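Local coordinates for protein Beta/alpha-amylase (Paenibacillus polymyxa, PDB 3VOC) that removes successive maltose units from the non-reducing ends of starch-type glucans through this calcium-binding beta-amylase domain of a secreted beta/alpha-amylase precursor, at residues K16-L27 with Y59-A70. Sequence-based numbering, arbitrary orientation.
Sequences KINDWGSFKKQL and YYKTYANAVKEA
The six-membered ring of Trp-20 is held between two methyl groups: Ile-17 CG2 sits over the centre of one face, and Thr-62 CG2 meets the opposite face, 3.7 Å from the ring centroid, a CH-pi contact. Phe-23 has Ile-17 CD1 over one face and Leu-27 CD1 over the other, both offset toward the ring rim, with Gln-26 OE1 in plane at its edge; that ring also directs an edge at the face of Tyr-63, a T-shaped pair with planes at 62°. Tyr-59 OH lies in plane at the Tyr-63 edge and accepts a nearly straight hydrogen bond from Ile-17 N, 2.9 Å. With CG of Tyr-59 anti to its own nitrogen (chi1 168°), the ring extends to the loop before helix 20-27, where Lys-16 CG packs 3.6 Å from Tyr-59 CE1. With an alanine in place of Tyr-59 the Ile-17 amide would probably lose this acceptor, and a gap would probably open between Lys-16 and Trp-20. Farther along, Leu-27 CB touches Ala-70 CB at 3.7 Å, and a salt bridge joins Lys-24 NZ to the syn lone pair of Glu-69 OE1 at 2.7 Å. The axes of helix segments 20-27 and 59-69, successive outer helices of the TIM barrel, approach to 9.7 Å, their N-to-C directions 38° apart; both rest on the second barrel strand, 37-43, which lies between them in sequence (Leu-27 on Ile-38, Tyr-63 on Thr-40). Cohesion thus probably comes mainly from apolar and aromatic packing, with the salt bridge at the more exposed side, while the Tyr-59 hydroxyl satisfies a backbone amide and probably steadies the loop.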
loop_
_atom_site.group_PDB
_atom_site.type_symbol
_atom_site.label_atom_id
_atom_site.label_comp_id
_atom_site.label_asym_id
_atom_site.label_seq_id
_atom_site.Cartn_x
_atom_site.Cartn_y
_atom_site.Cartn_z
ATOM N N LYS A 16 10.054 -2.330 -17.204
ATOM C CA LYS A 16 10.732 -1.106 -17.619
ATOM C C LYS A 16 10.458 -0.865 -19.096
ATOM O O LYS A 16 10.439 -1.814 -19.887
ATOM C CB LYS A 16 12.235 -1.226 -17.381
ATOM C CG LYS A 16 12.997 0.061 -17.621
ATOM C CD LYS A 16 14.491 -0.209 -17.570
ATOM C CE LYS A 16 15.294 0.940 -18.155
ATOM N NZ LYS A 16 16.723 0.534 -18.341
ATOM N N ILE A 17 10.204 0.388 -19.457
ATOM C CA ILE A 17 9.913 0.716 -20.841
ATOM C C ILE A 17 11.187 0.564 -21.663
ATOM O O ILE A 17 12.169 1.248 -21.408
ATOM C CB ILE A 17 9.409 2.174 -21.021
ATOM C CG1 ILE A 17 8.235 2.493 -20.073
ATOM C CG2 ILE A 17 9.065 2.440 -22.501
ATOM C CD1 ILE A 17 6.998 1.705 -20.345
ATOM N N ASN A 18 11.155 -0.326 -22.644
ATOM C CA ASN A 18 12.277 -0.479 -23.563
ATOM C C ASN A 18 11.912 -0.150 -25.016
ATOM O O ASN A 18 12.771 -0.165 -25.890
ATOM C CB ASN A 18 12.880 -1.892 -23.455
ATOM C CG ASN A 18 11.948 -2.971 -23.996
ATOM O OD1 ASN A 18 10.716 -2.819 -23.990
ATOM N ND2 ASN A 18 12.531 -4.067 -24.481
ATOM N N ASP A 19 10.641 0.133 -25.271
ATOM C CA ASP A 19 10.192 0.576 -26.581
ATOM C C ASP A 19 9.361 1.835 -26.372
ATOM O O ASP A 19 8.156 1.759 -26.114
ATOM C CB ASP A 19 9.368 -0.530 -27.242
ATOM C CG ASP A 19 8.865 -0.157 -28.635
ATOM O OD1 ASP A 19 8.931 1.025 -29.034
ATOM O OD2 ASP A 19 8.368 -1.070 -29.319
ATOM N N TRP A 20 10.008 2.994 -26.486
ATOM C CA TRP A 20 9.337 4.259 -26.198
ATOM C C TRP A 20 8.260 4.633 -27.213
ATOM O O TRP A 20 7.261 5.269 -26.864
ATOM C CB TRP A 20 10.358 5.389 -26.053
ATOM C CG TRP A 20 11.126 5.240 -24.787
ATOM C CD1 TRP A 20 12.381 4.713 -24.641
ATOM C CD2 TRP A 20 10.668 5.571 -23.476
ATOM N NE1 TRP A 20 12.740 4.723 -23.311
ATOM C CE2 TRP A 20 11.704 5.237 -22.573
ATOM C CE3 TRP A 20 9.476 6.127 -22.971
ATOM C CZ2 TRP A 20 11.589 5.437 -21.188
ATOM C CZ3 TRP A 20 9.354 6.324 -21.595
ATOM C CH2 TRP A 20 10.415 5.979 -20.715
ATOM N N GLY A 21 8.476 4.257 -28.472
ATOM C CA GLY A 21 7.491 4.517 -29.513
ATOM C C GLY A 21 6.186 3.810 -29.217
ATOM O O GLY A 21 5.108 4.383 -29.397
ATOM N N SER A 22 6.284 2.565 -28.759
ATOM C CA SER A 22 5.098 1.773 -28.376
ATOM C C SER A 22 4.338 2.407 -27.211
ATOM O O SER A 22 3.111 2.570 -27.255
ATOM C CB SER A 22 5.520 0.350 -27.997
ATOM O OG SER A 22 4.464 -0.361 -27.371
ATOM N N PHE A 23 5.072 2.762 -26.169
ATOM C CA PHE A 23 4.478 3.373 -24.987
ATOM C C PHE A 23 3.812 4.694 -25.352
ATOM O O PHE A 23 2.706 4.977 -24.886
ATOM C CB PHE A 23 5.558 3.570 -23.914
ATOM C CG PHE A 23 5.050 4.128 -22.628
ATOM C CD1 PHE A 23 3.909 3.602 -22.017
ATOM C CD2 PHE A 23 5.726 5.182 -22.005
ATOM C CE1 PHE A 23 3.445 4.117 -20.805
ATOM C CE2 PHE A 23 5.267 5.708 -20.779
ATOM C CZ PHE A 23 4.131 5.171 -20.185
ATOM N N LYS A 24 4.463 5.487 -26.211
ATOM C CA LYS A 24 3.868 6.744 -26.683
ATOM C C LYS A 24 2.535 6.546 -27.436
ATOM O O LYS A 24 1.611 7.335 -27.266
ATOM C CB LYS A 24 4.858 7.544 -27.539
ATOM C CG LYS A 24 6.001 8.167 -26.741
ATOM C CD LYS A 24 6.912 8.970 -27.637
ATOM C CE LYS A 24 8.071 9.572 -26.839
ATOM N NZ LYS A 24 8.671 10.759 -27.524
ATOM N N LYS A 25 2.441 5.503 -28.263
ATOM C CA LYS A 25 1.177 5.143 -28.931
ATOM C C LYS A 25 0.081 4.821 -27.908
ATOM O O LYS A 25 -1.081 5.235 -28.062
ATOM C CB LYS A 25 1.366 3.939 -29.858
ATOM C CG LYS A 25 2.097 4.262 -31.161
ATOM C CD LYS A 25 2.313 3.012 -32.025
ATOM C CE LYS A 25 3.485 3.245 -32.953
ATOM N NZ LYS A 25 3.917 2.032 -33.714
ATOM N N GLN A 26 0.449 4.058 -26.878
ATOM C CA GLN A 26 -0.499 3.733 -25.809
ATOM C C GLN A 26 -0.974 4.993 -25.099
ATOM O O GLN A 26 -2.171 5.137 -24.816
ATOM C CB GLN A 26 0.108 2.782 -24.787
ATOM C CG GLN A 26 0.333 1.356 -25.269
ATOM C CD GLN A 26 0.998 0.519 -24.186
ATOM O OE1 GLN A 26 2.023 0.917 -23.644
ATOM N NE2 GLN A 26 0.398 -0.611 -23.838
ATOM N N LEU A 27 -0.037 5.888 -24.789
ATOM C CA LEU A 27 -0.380 7.137 -24.103
ATOM C C LEU A 27 -1.343 7.982 -24.926
ATOM O O LEU A 27 -2.328 8.485 -24.394
ATOM C CB LEU A 27 0.880 7.937 -23.767
ATOM C CG LEU A 27 1.850 7.306 -22.760
ATOM C CD1 LEU A 27 3.090 8.196 -22.644
ATOM C CD2 LEU A 27 1.160 7.130 -21.395
ATOM N N TYR A 59 15.766 7.882 -16.328
ATOM C CA TYR A 59 14.659 7.086 -16.870
ATOM C C TYR A 59 13.277 7.688 -16.546
ATOM O O TYR A 59 12.383 7.716 -17.399
ATOM C CB TYR A 59 14.760 5.639 -16.398
ATOM C CG TYR A 59 13.521 4.808 -16.670
ATOM C CD1 TYR A 59 13.292 4.257 -17.928
ATOM C CD2 TYR A 59 12.594 4.548 -15.651
ATOM C CE1 TYR A 59 12.153 3.480 -18.181
ATOM C CE2 TYR A 59 11.465 3.757 -15.888
ATOM C CZ TYR A 59 11.253 3.228 -17.154
ATOM O OH TYR A 59 10.135 2.455 -17.397
ATOM N N TYR A 60 13.091 8.163 -15.322
ATOM C CA TYR A 60 11.798 8.730 -14.959
ATOM C C TYR A 60 11.557 10.118 -15.528
ATOM O O TYR A 60 10.417 10.505 -15.741
ATOM C CB TYR A 60 11.557 8.673 -13.448
ATOM C CG TYR A 60 11.249 7.271 -13.013
ATOM C CD1 TYR A 60 10.044 6.666 -13.384
ATOM C CD2 TYR A 60 12.179 6.517 -12.261
ATOM C CE1 TYR A 60 9.754 5.358 -13.005
ATOM C CE2 TYR A 60 11.886 5.189 -11.860
ATOM C CZ TYR A 60 10.673 4.628 -12.244
ATOM O OH TYR A 60 10.342 3.338 -11.889
ATOM N N LYS A 61 12.625 10.858 -15.800
ATOM C CA LYS A 61 12.477 12.124 -16.519
ATOM C C LYS A 61 12.020 11.823 -17.953
ATOM O O LYS A 61 11.107 12.465 -18.467
ATOM C CB LYS A 61 13.774 12.937 -16.485
ATOM C CG LYS A 61 13.963 13.723 -15.187
ATOM C CD LYS A 61 15.391 14.214 -15.023
ATOM C CE LYS A 61 15.531 15.118 -13.772
ATOM N NZ LYS A 61 16.969 15.189 -13.285
ATOM N N THR A 62 12.609 10.803 -18.574
ATOM C CA THR A 62 12.154 10.360 -19.900
ATOM C C THR A 62 10.685 9.921 -19.882
ATOM O O THR A 62 9.898 10.285 -20.770
ATOM C CB THR A 62 13.032 9.216 -20.436
ATOM O OG1 THR A 62 14.402 9.642 -20.453
ATOM C CG2 THR A 62 12.610 8.822 -21.850
ATOM N N TYR A 63 10.346 9.096 -18.894
ATOM C CA TYR A 63 8.985 8.622 -18.706
ATOM C C TYR A 63 8.041 9.813 -18.557
ATOM O O TYR A 63 7.048 9.922 -19.289
ATOM C CB TYR A 63 8.960 7.745 -17.459
ATOM C CG TYR A 63 7.728 6.911 -17.233
ATOM C CD1 TYR A 63 7.838 5.532 -17.054
ATOM C CD2 TYR A 63 6.449 7.492 -17.154
ATOM C CE1 TYR A 63 6.710 4.744 -16.805
ATOM C CE2 TYR A 63 5.306 6.702 -16.913
ATOM C CZ TYR A 63 5.452 5.333 -16.729
ATOM O OH TYR A 63 4.348 4.533 -16.462
ATOM N N ALA A 64 8.367 10.719 -17.635
ATOM C CA ALA A 64 7.536 11.890 -17.400
ATOM C C ALA A 64 7.415 12.765 -18.644
ATOM O O ALA A 64 6.330 13.285 -18.937
ATOM C CB ALA A 64 8.039 12.709 -16.192
ATOM N N ASN A 65 8.523 12.922 -19.373
ATOM C CA ASN A 65 8.509 13.656 -20.652
ATOM C C ASN A 65 7.523 13.068 -21.661
ATOM O O ASN A 65 6.803 13.808 -22.319
ATOM C CB ASN A 65 9.901 13.681 -21.283
ATOM C CG ASN A 65 10.834 14.657 -20.602
ATOM O OD1 ASN A 65 10.408 15.462 -19.780
ATOM N ND2 ASN A 65 12.131 14.576 -20.929
ATOM N N ALA A 66 7.516 11.739 -21.798
ATOM C CA ALA A 66 6.580 11.055 -22.707
ATOM C C ALA A 66 5.118 11.312 -22.290
ATOM O O ALA A 66 4.250 11.642 -23.128
ATOM C CB ALA A 66 6.881 9.546 -22.775
ATOM N N VAL A 67 4.859 11.192 -20.992
ATOM C CA VAL A 67 3.509 11.415 -20.447
ATOM C C VAL A 67 3.063 12.867 -20.727
ATOM O O VAL A 67 1.962 13.097 -21.234
ATOM C CB VAL A 67 3.419 11.026 -18.940
ATOM C CG1 VAL A 67 2.097 11.512 -18.297
ATOM C CG2 VAL A 67 3.566 9.511 -18.770
ATOM N N LYS A 68 3.950 13.821 -20.437
ATOM C CA LYS A 68 3.707 15.248 -20.701
ATOM C C LYS A 68 3.432 15.534 -22.182
ATOM O O LYS A 68 2.497 16.255 -22.520
ATOM C CB LYS A 68 4.930 16.062 -20.275
ATOM C CG LYS A 68 4.777 17.551 -20.523
ATOM C CD LYS A 68 6.023 18.295 -20.102
ATOM C CE LYS A 68 5.827 19.777 -20.334
ATOM N NZ LYS A 68 6.035 20.141 -21.777
ATOM N N GLU A 69 4.254 14.954 -23.054
ATOM C CA GLU A 69 4.142 15.154 -24.500
ATOM C C GLU A 69 2.806 14.636 -25.051
ATOM O O GLU A 69 2.256 15.215 -25.998
ATOM C CB GLU A 69 5.353 14.525 -25.216
ATOM C CG GLU A 69 5.266 14.493 -26.752
ATOM C CD GLU A 69 6.386 13.665 -27.404
ATOM O OE1 GLU A 69 6.623 12.512 -26.984
ATOM O OE2 GLU A 69 7.024 14.177 -28.353
ATOM N N ALA A 70 2.266 13.580 -24.438
ATOM C CA ALA A 70 0.951 13.049 -24.825
ATOM C C ALA A 70 -0.226 13.854 -24.262
ATOM O O ALA A 70 -1.385 13.529 -24.518
ATOM C CB ALA A 70 0.832 11.577 -24.438
#